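Local coordinates for protein hypoxanthine phosphoribosyltransferase (Leishmania donovani, PDB 7CMJ) that catalyses transfer of the 5-phosphoribosyl group from phosphoribosylpyrophosphate to hypoxanthine or guanine, giving IMP or GMP in the purine salvage pathway, at residues A[51-57]-A[117-121]; A[89-94]-A[106-112]; A[155-159]-A[173-177]. One frame throughout, in Å; residues are numbered along the deposited sequence.

Interaction 1: residues A[51-57]-A[117-121]; sequences FKLTTDN and ENRHI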
# COMPACT_ATOMS: atom_id res chain seq x y z
N PHE A 51 23.68 2.94 -24.57
CA PHE A 51 23.39 1.94 -23.54
C PHE A 51 22.76 0.68 -24.10
O PHE A 51 22.48 -0.24 -23.32
CB PHE A 51 22.51 2.55 -22.45
CG PHE A 51 23.27 3.33 -21.43
CD1 PHE A 51 24.05 2.68 -20.48
CD2 PHE A 51 23.25 4.71 -21.42
CE1 PHE A 51 24.78 3.39 -19.54
CE2 PHE A 51 23.97 5.43 -20.49
CZ PHE A 51 24.73 4.77 -19.54
N LYS A 52 22.54 0.62 -25.41
CA LYS A 52 21.97 -0.56 -26.06
C LYS A 52 20.72 -1.02 -25.31
O LYS A 52 20.67 -2.09 -24.69
CB LYS A 52 23.03 -1.67 -26.14
CG LYS A 52 24.00 -1.51 -27.29
CD LYS A 52 23.35 -1.93 -28.61
CE LYS A 52 24.05 -1.31 -29.83
NZ LYS A 52 23.24 -1.40 -31.10
N LEU A 53 19.69 -0.18 -25.35
CA LEU A 53 18.44 -0.53 -24.70
C LEU A 53 17.67 -1.52 -25.58
O LEU A 53 17.53 -1.32 -26.79
CB LEU A 53 17.58 0.71 -24.42
CG LEU A 53 18.07 1.71 -23.35
CD1 LEU A 53 16.98 2.67 -22.99
CD2 LEU A 53 18.62 1.03 -22.10
N THR A 54 17.19 -2.58 -24.95
CA THR A 54 16.45 -3.68 -25.54
C THR A 54 15.03 -3.65 -25.00
O THR A 54 14.70 -2.88 -24.10
CB THR A 54 17.14 -5.02 -25.20
OG1 THR A 54 18.55 -4.89 -25.37
CG2 THR A 54 16.65 -6.15 -26.09
N THR A 55 14.17 -4.50 -25.55
CA THR A 55 12.90 -4.78 -24.87
C THR A 55 13.15 -5.39 -23.50
O THR A 55 12.49 -5.02 -22.52
CB THR A 55 12.04 -5.70 -25.73
OG1 THR A 55 11.45 -4.94 -26.79
CG2 THR A 55 10.95 -6.33 -24.92
N ASP A 56 14.11 -6.31 -23.40
CA ASP A 56 14.42 -6.97 -22.14
C ASP A 56 15.28 -6.12 -21.20
O ASP A 56 15.44 -6.48 -20.03
CB ASP A 56 15.13 -8.31 -22.41
CG ASP A 56 14.22 -9.34 -23.06
OD1 ASP A 56 14.73 -10.40 -23.46
OD2 ASP A 56 12.99 -9.09 -23.16
N ASN A 57 15.85 -5.01 -21.67
CA ASN A 57 16.53 -4.04 -20.81
C ASN A 57 16.11 -2.65 -21.26
O ASN A 57 16.88 -1.93 -21.91
CB ASN A 57 18.05 -4.20 -20.86
CG ASN A 57 18.78 -3.18 -19.99
OD1 ASN A 57 18.31 -2.78 -18.92
ND2 ASN A 57 19.95 -2.75 -20.46
N GLU A 117 16.48 -3.62 -10.22
CA GLU A 117 17.91 -3.88 -10.06
C GLU A 117 18.59 -3.87 -11.42
O GLU A 117 18.14 -4.55 -12.35
CB GLU A 117 18.15 -5.21 -9.34
CG GLU A 117 19.58 -5.43 -8.91
CD GLU A 117 19.85 -6.85 -8.39
OE1 GLU A 117 19.27 -7.24 -7.36
OE2 GLU A 117 20.66 -7.57 -9.02
N ASN A 118 19.65 -3.07 -11.54
CA ASN A 118 20.45 -2.98 -12.76
C ASN A 118 19.61 -2.60 -13.98
O ASN A 118 19.77 -3.15 -15.07
CB ASN A 118 21.21 -4.27 -13.00
CG ASN A 118 22.38 -4.06 -13.91
OD1 ASN A 118 23.22 -3.20 -13.65
ND2 ASN A 118 22.46 -4.84 -14.98
N ARG A 119 18.69 -1.65 -13.79
CA ARG A 119 17.89 -1.11 -14.87
C ARG A 119 18.05 0.40 -14.91
O ARG A 119 18.50 1.03 -13.95
CB ARG A 119 16.41 -1.45 -14.69
CG ARG A 119 16.14 -2.92 -14.62
CD ARG A 119 16.07 -3.43 -16.03
NE ARG A 119 16.93 -4.58 -16.23
CZ ARG A 119 16.51 -5.83 -16.10
NH1 ARG A 119 15.25 -6.08 -15.77
NH2 ARG A 119 17.37 -6.83 -16.28
N HIS A 120 17.69 0.98 -16.05
CA HIS A 120 17.77 2.42 -16.22
C HIS A 120 16.40 3.03 -15.93
O HIS A 120 15.41 2.72 -16.60
CB HIS A 120 18.26 2.80 -17.62
CG HIS A 120 19.57 2.17 -17.99
ND1 HIS A 120 20.78 2.60 -17.49
CD2 HIS A 120 19.85 1.16 -18.85
CE1 HIS A 120 21.76 1.87 -18.01
NE2 HIS A 120 21.22 0.99 -18.84
N ILE A 121 16.36 3.90 -14.93
CA ILE A 121 15.11 4.47 -14.45
C ILE A 121 15.10 5.96 -14.71
O ILE A 121 16.09 6.66 -14.47
CB ILE A 121 14.91 4.21 -12.95
CG1 ILE A 121 15.02 2.73 -12.63
CG2 ILE A 121 13.57 4.82 -12.49
CD1 ILE A 121 15.08 2.52 -11.18
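The start of strand 120-125 and the residues just before it meet the loop between helix 30-47 and strand 59-64 at the surface of the phosphoribosyltransferase fold, away from the annotated sites. N118 makes only a loose approach: its backbone O lies 4.1 Å from N57 OD1. R119 comes next. Its guanidinium has the D56 backbone O over one face, with D56 O 4.1 Å from R119 CZ. R119 NE is 3.5 Å from N57 OD1 but gives a weak bond to its own neighbour, N118 O. H120 is the centre of the contact and points its CB at the loop. Its CE1 is 3.5 Å from F51 CD1, and the two rings meet obliquely, with centroids 4.7 Å apart and planes at 57°. L53 CD2 packs 3.5 Å from H120 CD2. H120 ND1 is hydrogen-bonded to S148 OG. With no hydrogen bond between the segments, the contact rests on F51 and L53 packing on the imidazole and on N57 and D56 lying close to the R119 guanidinium.

Interaction 2: residues A[89-94]-A[106-112]; sequences EFICAS and VRMLLDV
Build edge strand 107-110 antiparallel to strand 86-94, its inner neighbour in the main sheet of the phosphoribosyltransferase fold, with a classic beta bulge between them. Segment 89-94 is extended; 106-112 turns a corner at L109 (phi/psi -100/-21). S94 and R107 form a hydrogen-bonded pair, with S94 N to R107 O at 2.9 Å and R107 N to S94 O at 3.0 Å. A93 and M108 form the next, non-hydrogen-bonded pair, CA to CA 4.4 Å. The register then slips by one. L109 and L110 both face C92, so C92 O accepts from L109 N at 2.6 Å and from L110 N at 3.1 Å. C92 N returns a bond to L110 O at 3.2 Å.

The side chains fit by shape. On one face, M108 (chi2 and chi3 both p) curls back so that its SD sits 4.1 Å from I91 CB and 4.3 Å from A93 CB. The small A93 leaves room for V106, CB to V106 CG2 3.5 Å. I91 takes chi1 p and sets CG2 3.9 Å from V112 CG1, while E89 CB touches V112 CG1 at 3.5 Å. On the other face, L110 (t, p) packs CD2 4.1 Å from F90 CB, and C92 CB is 4.1 Å from L110 CB.

Helix 131-142 covers V106 and M108. C92, L109 and L110 pack on L110 of a third subunit, and R107 NE bonds D111 O of a second subunit. Backbone bonds thus join the edge strand, while apolar side chains serve core and tetramer alike.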
# COMPACT_ATOMS: atom_id res chain seq x y z
N GLU A 89 6.34 2.09 -14.41
CA GLU A 89 6.01 1.78 -13.03
C GLU A 89 5.43 3.02 -12.37
O GLU A 89 5.77 4.15 -12.72
CB GLU A 89 7.23 1.29 -12.28
CG GLU A 89 7.75 -0.05 -12.79
CD GLU A 89 6.84 -1.21 -12.42
OE1 GLU A 89 7.06 -2.31 -12.96
OE2 GLU A 89 5.90 -1.03 -11.60
N PHE A 90 4.53 2.80 -11.41
CA PHE A 90 3.91 3.89 -10.68
C PHE A 90 4.25 3.79 -9.21
O PHE A 90 4.29 2.70 -8.63
CB PHE A 90 2.41 3.89 -10.86
CG PHE A 90 1.98 3.84 -12.29
CD1 PHE A 90 1.58 4.99 -12.95
CD2 PHE A 90 2.01 2.63 -12.99
CE1 PHE A 90 1.20 4.95 -14.26
CE2 PHE A 90 1.63 2.58 -14.31
CZ PHE A 90 1.22 3.74 -14.95
N ILE A 91 4.51 4.94 -8.60
CA ILE A 91 4.62 5.01 -7.15
C ILE A 91 3.67 6.10 -6.67
O ILE A 91 3.28 7.00 -7.42
CB ILE A 91 6.05 5.28 -6.67
CG1 ILE A 91 6.52 6.67 -7.08
CG2 ILE A 91 7.01 4.24 -7.24
CD1 ILE A 91 7.83 7.05 -6.37
N CYS A 92 3.27 5.98 -5.42
CA CYS A 92 2.38 6.97 -4.82
C CYS A 92 2.80 7.15 -3.38
O CYS A 92 2.91 6.17 -2.63
CB CYS A 92 0.91 6.55 -4.92
SG CYS A 92 -0.28 7.85 -4.45
N ALA A 93 3.05 8.39 -2.99
CA ALA A 93 3.52 8.66 -1.65
C ALA A 93 2.66 9.75 -1.02
O ALA A 93 2.23 10.69 -1.69
CB ALA A 93 4.98 9.07 -1.65
N SER A 94 2.40 9.59 0.26
CA SER A 94 1.64 10.55 1.04
C SER A 94 2.62 11.34 1.90
O SER A 94 3.65 10.82 2.34
CB SER A 94 0.59 9.80 1.88
OG SER A 94 0.32 10.40 3.13
N VAL A 106 8.70 10.58 2.60
CA VAL A 106 7.28 10.42 2.36
C VAL A 106 6.93 8.96 2.54
O VAL A 106 7.76 8.06 2.34
CB VAL A 106 6.85 10.91 0.96
CG1 VAL A 106 6.84 12.42 0.93
CG2 VAL A 106 7.81 10.36 -0.09
N ARG A 107 5.67 8.72 2.90
CA ARG A 107 5.19 7.36 3.09
C ARG A 107 4.84 6.76 1.74
O ARG A 107 3.87 7.18 1.10
CB ARG A 107 4.01 7.36 4.06
CG ARG A 107 3.43 5.99 4.30
CD ARG A 107 2.20 6.08 5.17
NE ARG A 107 1.96 4.84 5.92
CZ ARG A 107 1.07 4.72 6.89
NH1 ARG A 107 0.33 5.77 7.23
NH2 ARG A 107 0.91 3.56 7.52
N MET A 108 5.62 5.78 1.31
CA MET A 108 5.29 5.01 0.12
C MET A 108 3.97 4.28 0.32
O MET A 108 3.84 3.45 1.22
CB MET A 108 6.40 4.01 -0.17
CG MET A 108 6.58 3.76 -1.65
SD MET A 108 6.77 5.27 -2.64
CE MET A 108 8.16 6.16 -1.88
N LEU A 109 2.99 4.59 -0.53
CA LEU A 109 1.75 3.83 -0.59
C LEU A 109 1.73 2.85 -1.75
O LEU A 109 0.95 1.88 -1.71
CB LEU A 109 0.54 4.77 -0.72
CG LEU A 109 0.48 5.96 0.22
CD1 LEU A 109 -0.82 6.70 0.04
CD2 LEU A 109 0.65 5.51 1.67
N LEU A 110 2.56 3.07 -2.76
CA LEU A 110 2.64 2.13 -3.88
C LEU A 110 4.07 2.13 -4.35
O LEU A 110 4.59 3.17 -4.77
CB LEU A 110 1.70 2.51 -5.02
CG LEU A 110 1.76 1.56 -6.22
CD1 LEU A 110 1.20 0.22 -5.81
CD2 LEU A 110 0.97 2.14 -7.41
N ASP A 111 4.69 0.97 -4.27
CA ASP A 111 6.04 0.72 -4.75
C ASP A 111 5.96 0.03 -6.11
O ASP A 111 4.90 -0.44 -6.55
CB ASP A 111 6.79 -0.14 -3.72
CG ASP A 111 8.29 -0.11 -3.91
OD1 ASP A 111 8.96 -0.86 -3.17
OD2 ASP A 111 8.79 0.64 -4.77
N VAL A 112 7.10 -0.03 -6.80
CA VAL A 112 7.11 -0.56 -8.17
C VAL A 112 6.78 -2.05 -8.17
O VAL A 112 7.09 -2.79 -7.22
CB VAL A 112 8.46 -0.28 -8.85
CG1 VAL A 112 8.64 1.20 -9.07
CG2 VAL A 112 9.60 -0.79 -7.99

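Interaction 3: residues A[155-159]-A[173-177]; sequences LDKPS and TIPHA
This is a short parallel beta contact at the edge of the main sheet of the phosphoribosyltransferase fold, beside the probable purine nucleotide site. Strand 155-156 is the outermost strand of that sheet within the chain, and it lies against the end of strand 169-173. Each segment leaves the sheet just after the pairing, and their end-to-end directions are 64° apart.

D156 and T173 form the parallel bridge, CA to CA 4.6 Å, with both side chains on the same face. K157 and I174 follow, CA to CA 5.1 Å. The one hydrogen bond between the segments runs from I174 N to D156 O, 2.8 Å long with an angle of 140° at the hydrogen. T173 CA also approaches D156 O, at 3.4 Å, as a CA-H...O contact. K157 CA makes a second one to I174 O, also 3.4 Å, with a straighter angle of 165°.

L155 CB lies 4.3 Å from I174 CG2, and K157 CB is 4.3 Å from I174 CG2. From K157 and I174 onward both chains are extended: K157 has phi/psi -92/161, P158 -49/131, I174 -147/147 and P175 -76/162. P158 turns its CB toward the other segment, and its CD is 3.5 Å from H176 N.

K157 probably belongs to the GMP site. With chi1 p, chi2 t, chi3 near -110° and chi4 t, it extends to a salt bridge from NZ to D129 OD1, D129 being the likely proton acceptor. The H176 ring has K157 NZ near its plane. The tightest approach apart from the hydrogen bond is P158 CD to I174 O, 3.0 Å.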
# COMPACT_ATOMS: atom_id res chain seq x y z
N LEU A 155 7.71 20.78 -15.99
CA LEU A 155 7.78 22.20 -15.69
C LEU A 155 8.99 22.46 -14.80
O LEU A 155 8.97 22.13 -13.61
CB LEU A 155 6.50 22.66 -15.01
CG LEU A 155 5.24 22.65 -15.85
CD1 LEU A 155 4.14 23.33 -15.06
CD2 LEU A 155 5.47 23.34 -17.21
N ASP A 156 10.03 23.06 -15.37
CA ASP A 156 11.16 23.59 -14.61
C ASP A 156 10.83 25.03 -14.20
O ASP A 156 10.83 25.94 -15.04
CB ASP A 156 12.43 23.53 -15.46
CG ASP A 156 13.70 23.67 -14.64
OD1 ASP A 156 13.69 23.35 -13.43
OD2 ASP A 156 14.71 24.09 -15.24
N LYS A 157 10.54 25.23 -12.92
CA LYS A 157 10.28 26.53 -12.31
C LYS A 157 11.57 27.12 -11.76
O LYS A 157 12.55 26.39 -11.54
CB LYS A 157 9.23 26.39 -11.19
CG LYS A 157 9.60 25.38 -10.11
CD LYS A 157 8.57 25.29 -8.99
CE LYS A 157 9.09 25.88 -7.68
NZ LYS A 157 8.27 25.46 -6.51
N PRO A 158 11.60 28.44 -11.52
CA PRO A 158 12.81 29.08 -10.98
C PRO A 158 13.39 28.36 -9.77
O PRO A 158 12.68 28.02 -8.82
CB PRO A 158 12.33 30.48 -10.61
CG PRO A 158 11.25 30.75 -11.59
CD PRO A 158 10.55 29.43 -11.81
N SER A 159 14.70 28.11 -9.83
CA SER A 159 15.44 27.39 -8.80
C SER A 159 16.93 27.66 -8.99
O SER A 159 17.41 27.84 -10.11
CB SER A 159 15.18 25.88 -8.85
OG SER A 159 15.03 25.42 -10.18
N THR A 173 10.90 25.31 -19.39
CA THR A 173 11.32 26.26 -18.38
C THR A 173 10.26 27.34 -18.24
O THR A 173 9.82 27.92 -19.23
CB THR A 173 12.66 26.89 -18.74
OG1 THR A 173 13.70 25.93 -18.51
CG2 THR A 173 12.91 28.11 -17.89
N ILE A 174 9.88 27.64 -17.00
CA ILE A 174 8.61 28.32 -16.73
C ILE A 174 8.77 29.22 -15.53
O ILE A 174 9.57 28.94 -14.63
CB ILE A 174 7.51 27.28 -16.51
CG1 ILE A 174 6.24 27.75 -17.17
CG2 ILE A 174 7.36 26.92 -15.04
CD1 ILE A 174 6.30 27.60 -18.64
N PRO A 175 8.06 30.35 -15.50
CA PRO A 175 8.07 31.19 -14.29
C PRO A 175 7.21 30.58 -13.19
O PRO A 175 6.39 29.69 -13.42
CB PRO A 175 7.49 32.53 -14.77
CG PRO A 175 6.70 32.19 -16.00
CD PRO A 175 7.36 30.99 -16.63
N HIS A 176 7.45 31.03 -11.96
CA HIS A 176 6.75 30.46 -10.81
C HIS A 176 5.29 30.89 -10.83
O HIS A 176 5.00 32.09 -10.83
CB HIS A 176 7.42 30.89 -9.50
CG HIS A 176 6.85 30.19 -8.30
ND1 HIS A 176 7.01 28.84 -8.09
CD2 HIS A 176 6.10 30.65 -7.27
CE1 HIS A 176 6.40 28.50 -6.97
NE2 HIS A 176 5.83 29.58 -6.46
N ALA A 177 4.38 29.93 -10.83
CA ALA A 177 2.95 30.23 -10.78
C ALA A 177 2.20 29.00 -10.28
O ALA A 177 2.77 27.91 -10.13
CB ALA A 177 2.42 30.67 -12.14

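From the N terminus, segment 51-57 comes first, in the loop before strand 59-64. Segment 89-94 follows. The chain then turns back, and 106-112 meets 89-94 across a short connection, closing interaction 2. Interaction 1 closes next, at 117-121, so interaction 2 lies wholly between its two ends. Interaction 3 comes later, in series with both. It closes the loop holding helix 161-164 and most of strand 169-173, joining strand 155-156 to that strand's end. None of the three cross. All reach the same main sheet. Interactions 2 and 3 hold its two outermost strands within this chain. Interaction 1 ties a loop to the start of strand 120-125. Interactions 1 and 3 lie on opposite sides of the chain's centre, with centres about 31 Å apart.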